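PDB 4NPR: xyloglucan-specific endo-beta-1,4-glucanase GH12 from Aspergillus niveus, which probably cuts internal beta-1,4-glucosidic linkages of xyloglucan with retention of configuration, as a family 12 glycoside hydrolase. Local coordinates for residues W110-S113 against V118-V121; I139-G144 against G195-F200; I159-P162 against I167-N170; Y182-Q187 against F201-S206; V217-G222 against S236-S241. One frame throughout, in Å; residues are numbered along the deposited sequence.

Contact 1: residues W110-S113 against V118-V121; sequences WNYS and VADV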
# COMPACT_ATOMS: atom_id res chain seq x y z
N TRP A 110 1.17 -8.29 -9.67
CA TRP A 110 2.46 -7.57 -9.72
C TRP A 110 3.63 -8.50 -9.84
O TRP A 110 3.53 -9.71 -9.59
CB TRP A 110 2.68 -6.69 -8.50
CG TRP A 110 2.64 -7.42 -7.18
CD1 TRP A 110 1.57 -7.65 -6.45
CD2 TRP A 110 3.75 -8.04 -6.48
NE1 TRP A 110 1.90 -8.39 -5.31
CE2 TRP A 110 3.23 -8.63 -5.31
CE3 TRP A 110 5.12 -8.16 -6.73
CZ2 TRP A 110 4.03 -9.28 -4.38
CZ3 TRP A 110 5.92 -8.86 -5.78
CH2 TRP A 110 5.36 -9.40 -4.64
N ASN A 111 4.75 -7.89 -10.19
CA ASN A 111 6.05 -8.55 -10.29
C ASN A 111 7.23 -7.64 -9.91
O ASN A 111 7.23 -6.47 -10.18
CB ASN A 111 6.25 -9.07 -11.72
CG ASN A 111 7.45 -9.96 -11.82
OD1 ASN A 111 7.47 -11.03 -11.18
ND2 ASN A 111 8.51 -9.49 -12.53
N TYR A 112 8.26 -8.21 -9.28
CA TYR A 112 9.47 -7.46 -8.97
C TYR A 112 10.64 -8.10 -9.67
O TYR A 112 10.73 -9.32 -9.72
CB TYR A 112 9.76 -7.43 -7.45
CG TYR A 112 9.69 -6.02 -6.83
CD1 TYR A 112 10.51 -5.01 -7.28
CD2 TYR A 112 8.81 -5.72 -5.82
CE1 TYR A 112 10.47 -3.75 -6.73
CE2 TYR A 112 8.75 -4.46 -5.24
CZ TYR A 112 9.58 -3.46 -5.72
OH TYR A 112 9.51 -2.18 -5.19
N SER A 113 11.54 -7.27 -10.20
CA SER A 113 12.85 -7.79 -10.57
C SER A 113 13.94 -6.83 -10.10
O SER A 113 13.68 -5.67 -9.81
CB SER A 113 12.93 -8.06 -12.08
OG SER A 113 12.67 -6.89 -12.85
N VAL A 118 15.03 -4.86 -1.03
CA VAL A 118 14.40 -4.76 0.29
C VAL A 118 13.28 -3.73 0.09
O VAL A 118 13.53 -2.60 -0.23
CB VAL A 118 15.40 -4.27 1.38
CG1 VAL A 118 14.76 -4.27 2.78
CG2 VAL A 118 16.67 -5.09 1.36
N ALA A 119 12.04 -4.17 0.24
CA ALA A 119 10.85 -3.45 -0.25
C ALA A 119 9.66 -4.22 0.19
O ALA A 119 9.76 -5.42 0.40
CB ALA A 119 10.83 -3.37 -1.76
N ASP A 120 8.56 -3.52 0.35
CA ASP A 120 7.25 -4.17 0.48
C ASP A 120 6.33 -3.80 -0.67
O ASP A 120 6.60 -2.84 -1.40
CB ASP A 120 6.57 -3.88 1.85
CG ASP A 120 6.10 -2.45 2.02
OD1 ASP A 120 5.28 -1.94 1.23
OD2 ASP A 120 6.54 -1.83 2.99
N VAL A 121 5.30 -4.64 -0.85
CA VAL A 121 4.20 -4.41 -1.77
C VAL A 121 2.93 -4.47 -0.94
O VAL A 121 2.67 -5.46 -0.30
CB VAL A 121 4.14 -5.47 -2.90
CG1 VAL A 121 3.09 -5.08 -3.94
CG2 VAL A 121 5.50 -5.66 -3.55

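Contact 2: residues I139-G144 against G195-F200; sequences IMVWLG and GDMRDF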
# COMPACT_ATOMS: atom_id res chain seq x y z
N ILE A 139 -4.27 1.03 7.89
CA ILE A 139 -4.28 -0.40 7.68
C ILE A 139 -3.49 -0.77 6.42
O ILE A 139 -3.76 -0.30 5.32
CB ILE A 139 -5.70 -0.90 7.56
CG1 ILE A 139 -6.40 -0.76 8.90
CG2 ILE A 139 -5.72 -2.37 7.16
CD1 ILE A 139 -7.04 0.58 9.11
N MET A 140 -2.50 -1.62 6.60
CA MET A 140 -1.70 -2.04 5.48
C MET A 140 -1.93 -3.52 5.25
O MET A 140 -2.11 -4.30 6.19
CB MET A 140 -0.21 -1.80 5.71
CG MET A 140 0.16 -0.44 6.26
SD MET A 140 1.89 -0.01 5.87
CE MET A 140 1.93 0.28 4.10
N VAL A 141 -1.86 -3.91 3.99
CA VAL A 141 -1.95 -5.30 3.64
C VAL A 141 -0.80 -5.57 2.71
O VAL A 141 -0.78 -5.10 1.58
CB VAL A 141 -3.29 -5.65 2.99
CG1 VAL A 141 -3.31 -7.11 2.64
CG2 VAL A 141 -4.44 -5.30 3.95
N TRP A 142 0.16 -6.31 3.24
CA TRP A 142 1.39 -6.62 2.53
C TRP A 142 1.21 -7.94 1.78
O TRP A 142 1.08 -9.01 2.36
CB TRP A 142 2.55 -6.74 3.51
CG TRP A 142 3.00 -5.47 4.17
CD1 TRP A 142 2.23 -4.38 4.53
CD2 TRP A 142 4.32 -5.17 4.60
NE1 TRP A 142 3.01 -3.41 5.11
CE2 TRP A 142 4.29 -3.88 5.18
CE3 TRP A 142 5.52 -5.86 4.54
CZ2 TRP A 142 5.45 -3.27 5.68
CZ3 TRP A 142 6.68 -5.24 5.04
CH2 TRP A 142 6.64 -3.98 5.60
N LEU A 143 1.24 -7.86 0.45
CA LEU A 143 1.32 -9.09 -0.34
C LEU A 143 2.75 -9.57 -0.49
O LEU A 143 3.01 -10.74 -0.86
CB LEU A 143 0.65 -8.88 -1.69
CG LEU A 143 -0.79 -8.44 -1.55
CD1 LEU A 143 -1.34 -8.35 -2.93
CD2 LEU A 143 -1.66 -9.35 -0.68
N GLY A 144 3.67 -8.65 -0.20
CA GLY A 144 5.09 -8.87 -0.49
C GLY A 144 5.94 -8.26 0.60
O GLY A 144 5.78 -7.09 0.91
N GLY A 195 -9.95 -10.10 -4.16
CA GLY A 195 -10.76 -10.21 -2.95
C GLY A 195 -11.45 -8.96 -2.45
O GLY A 195 -11.20 -7.87 -2.92
N ASP A 196 -12.33 -9.18 -1.48
CA ASP A 196 -13.04 -8.08 -0.85
C ASP A 196 -12.19 -7.48 0.28
O ASP A 196 -12.00 -8.10 1.32
CB ASP A 196 -14.43 -8.54 -0.33
CG ASP A 196 -15.28 -7.37 0.12
OD1 ASP A 196 -14.72 -6.26 0.12
OD2 ASP A 196 -16.48 -7.49 0.46
N MET A 197 -11.67 -6.27 0.08
CA MET A 197 -10.81 -5.65 1.12
C MET A 197 -11.58 -5.30 2.43
O MET A 197 -11.01 -4.89 3.43
CB MET A 197 -10.11 -4.40 0.60
CG MET A 197 -9.08 -4.60 -0.51
SD MET A 197 -7.86 -5.91 -0.27
CE MET A 197 -6.76 -5.16 0.93
N ARG A 198 -12.89 -5.54 2.43
CA ARG A 198 -13.67 -5.27 3.59
C ARG A 198 -13.45 -6.30 4.64
O ARG A 198 -13.84 -6.10 5.79
CB ARG A 198 -15.13 -5.20 3.23
CG ARG A 198 -15.87 -4.37 4.23
CD ARG A 198 -17.34 -4.44 3.97
NE ARG A 198 -17.95 -5.56 4.66
CZ ARG A 198 -19.25 -5.74 4.73
NH1 ARG A 198 -20.06 -4.89 4.17
NH2 ARG A 198 -19.74 -6.78 5.35
N ASP A 199 -12.84 -7.42 4.27
CA ASP A 199 -12.66 -8.50 5.25
C ASP A 199 -11.69 -8.07 6.36
O ASP A 199 -11.87 -8.42 7.50
CB ASP A 199 -12.22 -9.83 4.59
CG ASP A 199 -13.27 -10.40 3.57
OD1 ASP A 199 -14.49 -10.20 3.72
OD2 ASP A 199 -12.85 -11.05 2.59
N PHE A 200 -10.67 -7.32 6.00
CA PHE A 200 -9.73 -6.75 6.95
C PHE A 200 -10.37 -5.85 7.99
O PHE A 200 -10.02 -5.92 9.16
CB PHE A 200 -8.69 -5.97 6.16
CG PHE A 200 -7.88 -6.85 5.28
CD1 PHE A 200 -6.91 -7.68 5.84
CD2 PHE A 200 -8.14 -6.97 3.94
CE1 PHE A 200 -6.20 -8.56 5.07
CE2 PHE A 200 -7.45 -7.87 3.16
CZ PHE A 200 -6.46 -8.64 3.72

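Contact 3: residues I159-P162 against I167-N170; sequences IATP and IKFN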
# COMPACT_ATOMS: atom_id res chain seq x y z
N ILE A 159 0.83 -9.52 16.91
CA ILE A 159 -0.25 -9.66 17.93
C ILE A 159 -1.21 -10.80 17.59
O ILE A 159 -1.94 -11.26 18.43
CB ILE A 159 -1.05 -8.36 18.18
CG1 ILE A 159 -1.62 -7.79 16.87
CG2 ILE A 159 -0.14 -7.32 18.80
CD1 ILE A 159 -2.53 -6.58 17.07
N ALA A 160 -1.18 -11.30 16.36
CA ALA A 160 -2.11 -12.34 15.95
C ALA A 160 -1.72 -12.84 14.57
O ALA A 160 -1.00 -12.18 13.85
CB ALA A 160 -3.53 -11.79 15.93
N THR A 161 -2.25 -13.98 14.20
CA THR A 161 -1.96 -14.59 12.92
C THR A 161 -3.25 -15.00 12.20
O THR A 161 -3.41 -16.14 11.81
CB THR A 161 -1.02 -15.80 13.13
OG1 THR A 161 -1.62 -16.73 14.06
CG2 THR A 161 0.38 -15.34 13.70
N PRO A 162 -4.17 -14.05 11.98
CA PRO A 162 -5.46 -14.37 11.35
C PRO A 162 -5.39 -14.67 9.86
O PRO A 162 -4.47 -14.27 9.17
CB PRO A 162 -6.22 -13.08 11.53
CG PRO A 162 -5.15 -12.03 11.32
CD PRO A 162 -3.94 -12.58 12.02
N ILE A 167 -6.06 -15.70 2.91
CA ILE A 167 -4.59 -15.66 3.05
C ILE A 167 -4.26 -15.57 4.53
O ILE A 167 -4.89 -14.81 5.25
CB ILE A 167 -4.02 -14.35 2.41
CG1 ILE A 167 -4.22 -14.33 0.90
CG2 ILE A 167 -2.54 -14.16 2.75
CD1 ILE A 167 -3.89 -12.99 0.28
N LYS A 168 -3.26 -16.33 4.96
CA LYS A 168 -2.77 -16.28 6.34
C LYS A 168 -1.79 -15.11 6.51
O LYS A 168 -0.87 -14.93 5.74
CB LYS A 168 -2.10 -17.57 6.72
CG LYS A 168 -2.16 -17.93 8.22
CD LYS A 168 -2.41 -19.45 8.40
CE LYS A 168 -1.75 -20.05 9.66
NZ LYS A 168 -2.06 -19.29 10.91
N PHE A 169 -2.06 -14.31 7.53
CA PHE A 169 -1.33 -13.09 7.81
C PHE A 169 -0.66 -13.16 9.17
O PHE A 169 -1.22 -13.72 10.11
CB PHE A 169 -2.32 -11.93 7.80
CG PHE A 169 -2.72 -11.51 6.41
CD1 PHE A 169 -1.84 -10.78 5.62
CD2 PHE A 169 -3.92 -11.84 5.90
CE1 PHE A 169 -2.18 -10.40 4.34
CE2 PHE A 169 -4.26 -11.47 4.63
CZ PHE A 169 -3.40 -10.74 3.85
N ASN A 170 0.54 -12.59 9.28
CA ASN A 170 1.03 -12.11 10.55
C ASN A 170 0.50 -10.68 10.73
O ASN A 170 0.69 -9.84 9.86
CB ASN A 170 2.52 -12.04 10.57
CG ASN A 170 3.18 -13.40 10.60
OD1 ASN A 170 2.66 -14.37 11.12
ND2 ASN A 170 4.35 -13.46 10.03

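Contact 4: residues Y182-Q187 against F201-S206; sequences YSFVAQ and FTYLES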
# COMPACT_ATOMS: atom_id res chain seq x y z
N TYR A 182 -2.09 -0.76 11.86
CA TYR A 182 -2.23 -2.20 11.75
C TYR A 182 -1.68 -2.66 10.42
O TYR A 182 -2.06 -2.12 9.40
CB TYR A 182 -3.68 -2.60 11.78
CG TYR A 182 -4.34 -2.49 13.14
CD1 TYR A 182 -4.09 -3.44 14.15
CD2 TYR A 182 -5.24 -1.47 13.41
CE1 TYR A 182 -4.66 -3.33 15.40
CE2 TYR A 182 -5.85 -1.38 14.66
CZ TYR A 182 -5.55 -2.30 15.65
OH TYR A 182 -6.14 -2.17 16.86
N SER A 183 -0.77 -3.65 10.45
CA SER A 183 -0.17 -4.20 9.24
C SER A 183 -0.36 -5.71 9.13
O SER A 183 0.08 -6.45 9.99
CB SER A 183 1.33 -3.90 9.19
OG SER A 183 1.54 -2.53 8.96
N PHE A 184 -1.03 -6.12 8.05
CA PHE A 184 -1.27 -7.52 7.77
C PHE A 184 -0.17 -7.90 6.81
O PHE A 184 -0.07 -7.36 5.72
CB PHE A 184 -2.64 -7.72 7.10
CG PHE A 184 -3.80 -7.41 7.99
CD1 PHE A 184 -4.18 -6.12 8.23
CD2 PHE A 184 -4.53 -8.43 8.58
CE1 PHE A 184 -5.25 -5.84 9.05
CE2 PHE A 184 -5.60 -8.17 9.39
CZ PHE A 184 -5.96 -6.87 9.63
N VAL A 185 0.67 -8.82 7.22
CA VAL A 185 1.80 -9.21 6.41
C VAL A 185 1.64 -10.66 6.02
O VAL A 185 1.66 -11.56 6.90
CB VAL A 185 3.11 -9.04 7.18
CG1 VAL A 185 4.27 -9.51 6.30
CG2 VAL A 185 3.30 -7.58 7.63
N ALA A 186 1.44 -10.90 4.72
CA ALA A 186 1.16 -12.26 4.27
C ALA A 186 2.35 -13.17 4.54
O ALA A 186 3.50 -12.77 4.34
CB ALA A 186 0.79 -12.27 2.81
N GLN A 187 2.08 -14.36 5.05
CA GLN A 187 3.13 -15.35 5.34
C GLN A 187 3.87 -15.90 4.09
O GLN A 187 5.03 -16.27 4.19
CB GLN A 187 2.53 -16.51 6.16
CG GLN A 187 2.04 -16.02 7.50
CD GLN A 187 1.65 -17.11 8.49
OE1 GLN A 187 1.25 -18.24 8.15
NE2 GLN A 187 1.71 -16.74 9.75
N PHE A 201 -11.32 -5.02 7.58
CA PHE A 201 -12.12 -4.23 8.52
C PHE A 201 -13.11 -5.07 9.34
O PHE A 201 -13.20 -4.90 10.57
CB PHE A 201 -12.84 -3.11 7.79
CG PHE A 201 -11.89 -2.17 7.08
CD1 PHE A 201 -11.15 -1.25 7.79
CD2 PHE A 201 -11.71 -2.24 5.70
CE1 PHE A 201 -10.27 -0.38 7.16
CE2 PHE A 201 -10.84 -1.37 5.05
CZ PHE A 201 -10.12 -0.44 5.79
N THR A 202 -13.85 -5.97 8.71
CA THR A 202 -14.73 -6.85 9.44
C THR A 202 -13.89 -7.46 10.57
O THR A 202 -14.30 -7.51 11.73
CB THR A 202 -15.23 -8.00 8.52
OG1 THR A 202 -15.82 -7.50 7.31
CG2 THR A 202 -16.23 -8.88 9.23
N TYR A 203 -12.68 -7.90 10.24
CA TYR A 203 -11.84 -8.58 11.21
C TYR A 203 -11.46 -7.71 12.42
O TYR A 203 -11.55 -8.16 13.55
CB TYR A 203 -10.56 -9.11 10.57
CG TYR A 203 -9.58 -9.60 11.63
CD1 TYR A 203 -8.63 -8.74 12.15
CD2 TYR A 203 -9.61 -10.91 12.12
CE1 TYR A 203 -7.75 -9.16 13.14
CE2 TYR A 203 -8.72 -11.33 13.13
CZ TYR A 203 -7.78 -10.44 13.61
OH TYR A 203 -6.85 -10.78 14.60
N LEU A 204 -11.04 -6.48 12.13
CA LEU A 204 -10.60 -5.53 13.15
C LEU A 204 -11.74 -5.08 14.01
O LEU A 204 -11.55 -4.88 15.21
CB LEU A 204 -9.94 -4.30 12.51
CG LEU A 204 -8.64 -4.55 11.73
CD1 LEU A 204 -8.23 -3.30 11.02
CD2 LEU A 204 -7.47 -5.06 12.60
N GLU A 205 -12.91 -4.92 13.42
CA GLU A 205 -14.05 -4.40 14.18
C GLU A 205 -14.39 -5.45 15.23
O GLU A 205 -14.70 -5.17 16.38
CB GLU A 205 -15.25 -4.15 13.27
CG GLU A 205 -15.10 -2.89 12.39
CD GLU A 205 -15.94 -2.95 11.10
OE1 GLU A 205 -16.81 -3.84 11.01
OE2 GLU A 205 -15.74 -2.14 10.17
N SER A 206 -14.20 -6.67 14.79
CA SER A 206 -14.66 -7.82 15.46
C SER A 206 -13.66 -8.26 16.51
O SER A 206 -14.04 -8.57 17.64
CB SER A 206 -14.84 -8.88 14.37
OG SER A 206 -15.29 -10.06 14.90

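Contact 5: residues V217-G222 against S236-S241; sequences VDVQAG and SDYSVS. With SO4 (sulfate ion), chain C.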
# COMPACT_ATOMS: atom_id res chain seq x y z
N VAL A 217 -11.10 6.85 4.17
CA VAL A 217 -10.81 8.07 3.36
C VAL A 217 -9.70 8.02 2.28
O VAL A 217 -9.58 8.98 1.49
CB VAL A 217 -10.53 9.32 4.23
CG1 VAL A 217 -11.61 9.48 5.28
CG2 VAL A 217 -9.14 9.29 4.88
N ASP A 218 -8.90 6.95 2.26
CA ASP A 218 -7.86 6.77 1.24
C ASP A 218 -7.67 5.25 1.04
O ASP A 218 -7.61 4.52 2.02
CB ASP A 218 -6.52 7.46 1.67
CG ASP A 218 -6.40 8.96 1.20
OD1 ASP A 218 -6.14 9.23 -0.01
OD2 ASP A 218 -6.52 9.88 2.07
N VAL A 219 -7.62 4.79 -0.22
CA VAL A 219 -7.24 3.42 -0.56
C VAL A 219 -6.17 3.42 -1.66
O VAL A 219 -6.45 3.67 -2.83
CB VAL A 219 -8.44 2.60 -1.03
CG1 VAL A 219 -8.03 1.16 -1.34
CG2 VAL A 219 -9.51 2.63 0.02
N GLN A 220 -4.95 3.08 -1.26
CA GLN A 220 -3.76 3.24 -2.08
C GLN A 220 -3.03 1.90 -2.20
O GLN A 220 -2.93 1.19 -1.22
CB GLN A 220 -2.84 4.22 -1.41
CG GLN A 220 -3.50 5.54 -1.09
CD GLN A 220 -2.49 6.52 -0.56
OE1 GLN A 220 -2.10 6.48 0.61
NE2 GLN A 220 -2.00 7.38 -1.43
N ALA A 221 -2.53 1.57 -3.38
CA ALA A 221 -1.75 0.32 -3.55
C ALA A 221 -0.44 0.60 -4.34
O ALA A 221 -0.47 1.22 -5.41
CB ALA A 221 -2.59 -0.76 -4.22
N GLY A 222 0.70 0.19 -3.76
CA GLY A 222 2.00 0.38 -4.36
C GLY A 222 3.12 -0.41 -3.68
O GLY A 222 2.90 -1.49 -3.11
N SER A 236 0.74 -5.29 -13.58
CA SER A 236 0.23 -5.55 -14.91
C SER A 236 -1.30 -5.43 -14.93
O SER A 236 -1.90 -5.29 -16.00
CB SER A 236 0.82 -6.86 -15.49
OG SER A 236 0.48 -7.95 -14.70
N ASP A 237 -1.91 -5.44 -13.75
CA ASP A 237 -3.25 -4.92 -13.56
C ASP A 237 -3.60 -4.72 -12.08
O ASP A 237 -3.21 -5.49 -11.20
CB ASP A 237 -4.28 -5.80 -14.26
CG ASP A 237 -4.44 -7.11 -13.62
OD1 ASP A 237 -3.50 -7.93 -13.77
OD2 ASP A 237 -5.49 -7.31 -12.94
N TYR A 238 -4.30 -3.63 -11.82
CA TYR A 238 -4.72 -3.26 -10.49
C TYR A 238 -6.09 -2.61 -10.63
O TYR A 238 -6.29 -1.77 -11.52
CB TYR A 238 -3.74 -2.28 -9.80
CG TYR A 238 -4.29 -1.76 -8.46
CD1 TYR A 238 -4.29 -2.58 -7.33
CD2 TYR A 238 -4.89 -0.52 -8.36
CE1 TYR A 238 -4.86 -2.17 -6.12
CE2 TYR A 238 -5.45 -0.09 -7.18
CZ TYR A 238 -5.42 -0.90 -6.04
OH TYR A 238 -5.96 -0.44 -4.86
N SER A 239 -7.04 -3.02 -9.80
CA SER A 239 -8.30 -2.31 -9.67
C SER A 239 -8.77 -2.39 -8.24
O SER A 239 -8.37 -3.29 -7.50
CB SER A 239 -9.41 -2.87 -10.57
OG SER A 239 -9.51 -4.25 -10.43
N VAL A 240 -9.57 -1.38 -7.89
CA VAL A 240 -10.30 -1.35 -6.64
C VAL A 240 -11.51 -0.46 -6.80
O VAL A 240 -11.47 0.52 -7.52
CB VAL A 240 -9.42 -0.88 -5.43
CG1 VAL A 240 -9.03 0.58 -5.54
CG2 VAL A 240 -10.10 -1.17 -4.10
N SER A 241 -12.58 -0.82 -6.13
CA SER A 241 -13.72 0.06 -6.02
C SER A 241 -14.34 0.01 -4.60
O SER A 241 -14.36 -1.02 -3.94
CB SER A 241 -14.75 -0.24 -7.15
OG SER A 241 -15.43 -1.48 -6.92
S SO4 C . -10.56 -6.36 -12.96
O1 SO4 C . -10.24 -7.49 -12.04
O2 SO4 C . -9.38 -5.46 -12.96
O3 SO4 C . -10.79 -6.93 -14.32
O4 SO4 C . -11.78 -5.62 -12.50
O HOH W 1 -5.89 2.06 -4.82

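Contact 1: residues W110-S113 against V118-V121
Strands 110-113 and 118-121 run antiparallel at 176° but belong to different sheets: their axes stay 9.9 Å apart, and the nearest alpha carbons, those of Trp110 and Val121, are separated by 8.7 Å. Side chains fill the gap. Val121 comes head-on at the indole of Trp110 and sets CG1 over one face of its five-membered ring, 3.7 Å from the centroid and almost on the ring normal, a CH-pi contact. Its other branch, CG2, spreads over the six-membered part, 3.9 Å from Trp110 CH2, and at the same time touches the edge of Tyr112, 3.9 Å from CE2. This division of labour follows from Val121 chi1 near -172°, which puts CG1 anti to the backbone N and CG2 anti to the carbonyl carbon. Farther along, Ala119 CB meets the phenol end of Tyr112 obliquely, 3.9 Å from OH. Trp108, Leu143 and Phe233 continue the apolar layer around these residues. The polar ends look elsewhere: Tyr112 OH is hydrogen-bonded to Thr223 OG1 and Trp74 NE1, while Trp110 NE1 has a weak bond to Thr190 O. Cohesion between the two sheets of the jelly roll is therefore apolar here, carried by one branched valine against two rings, and the Tyr112 hydroxyl, at the polar end of this apolar layer, is bonded to a residue of each sheet.

Contact 2: residues I139-G144 against G195-F200
This is a buried apolar contact in which Val141, on strand 137-146 of the larger sheet, meets Met197 and Phe200 at the turn from strand 192-196 into helix 198-207. Val141 CG2 lies over the centre of the Phe200 ring, 3.7 Å from the centroid and only 4° off its normal, a well-centred CH-pi contact. CG1 of the same valine reaches the rim instead, 3.7 Å from Phe200 CZ. Just ahead of the helix, Met197 meets Val141 tip to tip, its methyl CE 3.8 Å from Val141 CG2; bends at chi2 and chi3 bring that methyl back to the sheet although the alpha-to-beta bond does not aim there. The helix start is fixed by Asp196: Arg198 N bonds to its OD1 from above the carboxylate plane, 3.0 Å away, a capping bond, and Ile104 N is a second donor to OD1. Phe184 packs edge-to-face with Phe200, and Phe169 also meets its ring. With Met197 just before the helix and Phe200 in its first turn both resting on Val141, the single helix of the family 12 jelly roll is packed against its larger sheet.

Contact 3: residues I159-P162 against I167-N170
The irregular run 159-162 lies beside the start of strand 167-176, with the alpha carbons of Thr161 and Asn170 4.6 Å apart. One backbone bond joins the segments: Phe169 N donates to Pro162 O at 2.9 Å, with an N-H...O angle of 156° and the donor 19° out of the carbonyl plane. Next to it the alpha carbon of Thr161 makes a CH...O contact with Phe169 O at 3.0 Å. Pro162 brings no amide hydrogen to the pairing; its ring carbon CD rests 3.5 Å from that same Phe169 O. Among the side chains, Thr161 and Asn170 run side by side in the same direction, and Thr161 CG2 touches Asn170 OD1 at 3.6 Å. That oxygen is taken by Gln187 NE2 in a hydrogen bond, which ties the asparagine to the residue just after strand 179-186. Lys168, bent at chi2, chi3 and chi4, curls over the loop until NZ is 3.5 Å from Thr161 O, a loose polar approach at the surface. Phe169 turns inward, away from the loop, and carries Ile167 CG2 over one ring face. The loop leads into the short strand 163-164 at the rim of the larger sheet; on the inner side Ala160 and Pro162 pack on Tyr203 of helix 198-207, and Asn170 is paired through its backbone with Val185 of strand 179-186.

Contact 4: residues Y182-Q187 against F201-S206
All the direct touches between strand 182-186 and helix 201-206 are apolar, and Leu204 is at the centre of them. Its branch CD2 sits above the middle of the Tyr182 ring, 4.1 Å from the centroid and 12° off the normal, giving a CH-pi contact. The two side chains slide past each other in opposite directions, with the CD2 methyl over the ring. Leu204 CG stands beside the backbone N (chi1 -65°), which points the branch at the strand so that CD2 serves both rings: it also reaches Phe184 CZ at 3.8 Å, approaching that ring obliquely.

Helix 198-207 packs on the face of the larger sheet that also looks to the smaller one, the single-helix feature of the family 12 jelly roll. The segments cross at 127° with axes 11.7 Å apart, a spacing bridged by the long side chains of Tyr182, Phe184, Tyr203 and Leu204.

Contact between aromatic rings is made by Phe184 and Tyr203. The two side chains cross at a slant: Tyr203 CD1 comes to the edge of the Phe184 ring, 4.1 Å from CZ. Ile139 of the neighbouring strand packs on both Phe184 and Leu204.

Polar bonding stays within each element or passes to other residues. Glu205 N donates to Phe201 O at 2.9 Å in the helix, and Tyr203 O is hydrogen-bonded to Asn207 ND2; on the strand side, the Phe184 backbone pairs with Met140 and Trp142.

Contact 5: residues V217-G222 against S236-S241
The ring of Tyr238 is met obliquely by the methyl of Ala221, CB being 3.3 Å from CE1, a close approach, while Trp108 packs edge-to-face with the same ring. Tyr238 is extended (chi1 173°, CG opposite the backbone N), which takes it across the space between the two sheets and carries its hydroxyl to strand 217-222. There a water joins the segments: Tyr238 OH donates to it at 2.5 Å, and the water donates onward to Val219 O at 2.6 Å. The strands run nearly antiparallel, at 169°, with axes 9.1 Å apart, and the alpha carbons of Ala221 and Tyr238 are 8.4 Å from each other. Two residues along, Val219 and Val240 cross at a slant, CG1 of the first 4.2 Å from CG2 of the second. Leu91 and Ile104 adjoin Val240, and Phe93 and Met125 adjoin Val219, completing an apolar surround. On strand 237-240 the residue between Tyr238 and Val240, Ser239, points elsewhere: its OG donates to O2 of a sulfate ion at 2.8 Å. Thr67 OG1 binds the sulfate too, an anion that probably comes from the crystallisation liquor. The sandwich interior here is therefore mostly hydrocarbon, but the phenol hydroxyl of Tyr238 is matched with a strand carbonyl through a bridging water, which gives the two sheets a polar link amid apolar packing.

Along the chain contact 1 closes first; contact 3 falls within the span of contact 2, contact 4 crosses contact 2, and contact 5 comes last. Contacts 1 and 5, with centres about 16 Å apart, join the smaller sheet (105-113, 231-240) to the larger (117-128, 215-226) and touch each other. Contacts 2 and 4 share helix 198-207, their centres about 7 Å apart; the centres of contacts 3 and 4 are also about 7 Å apart, while those of contacts 3 and 5 are farthest apart at about 22 Å. All five reach the larger sheet: contacts 1 and 5 join the two sheets, contacts 2 and 4 pack the helix on the larger one, and contact 3 extends its edge.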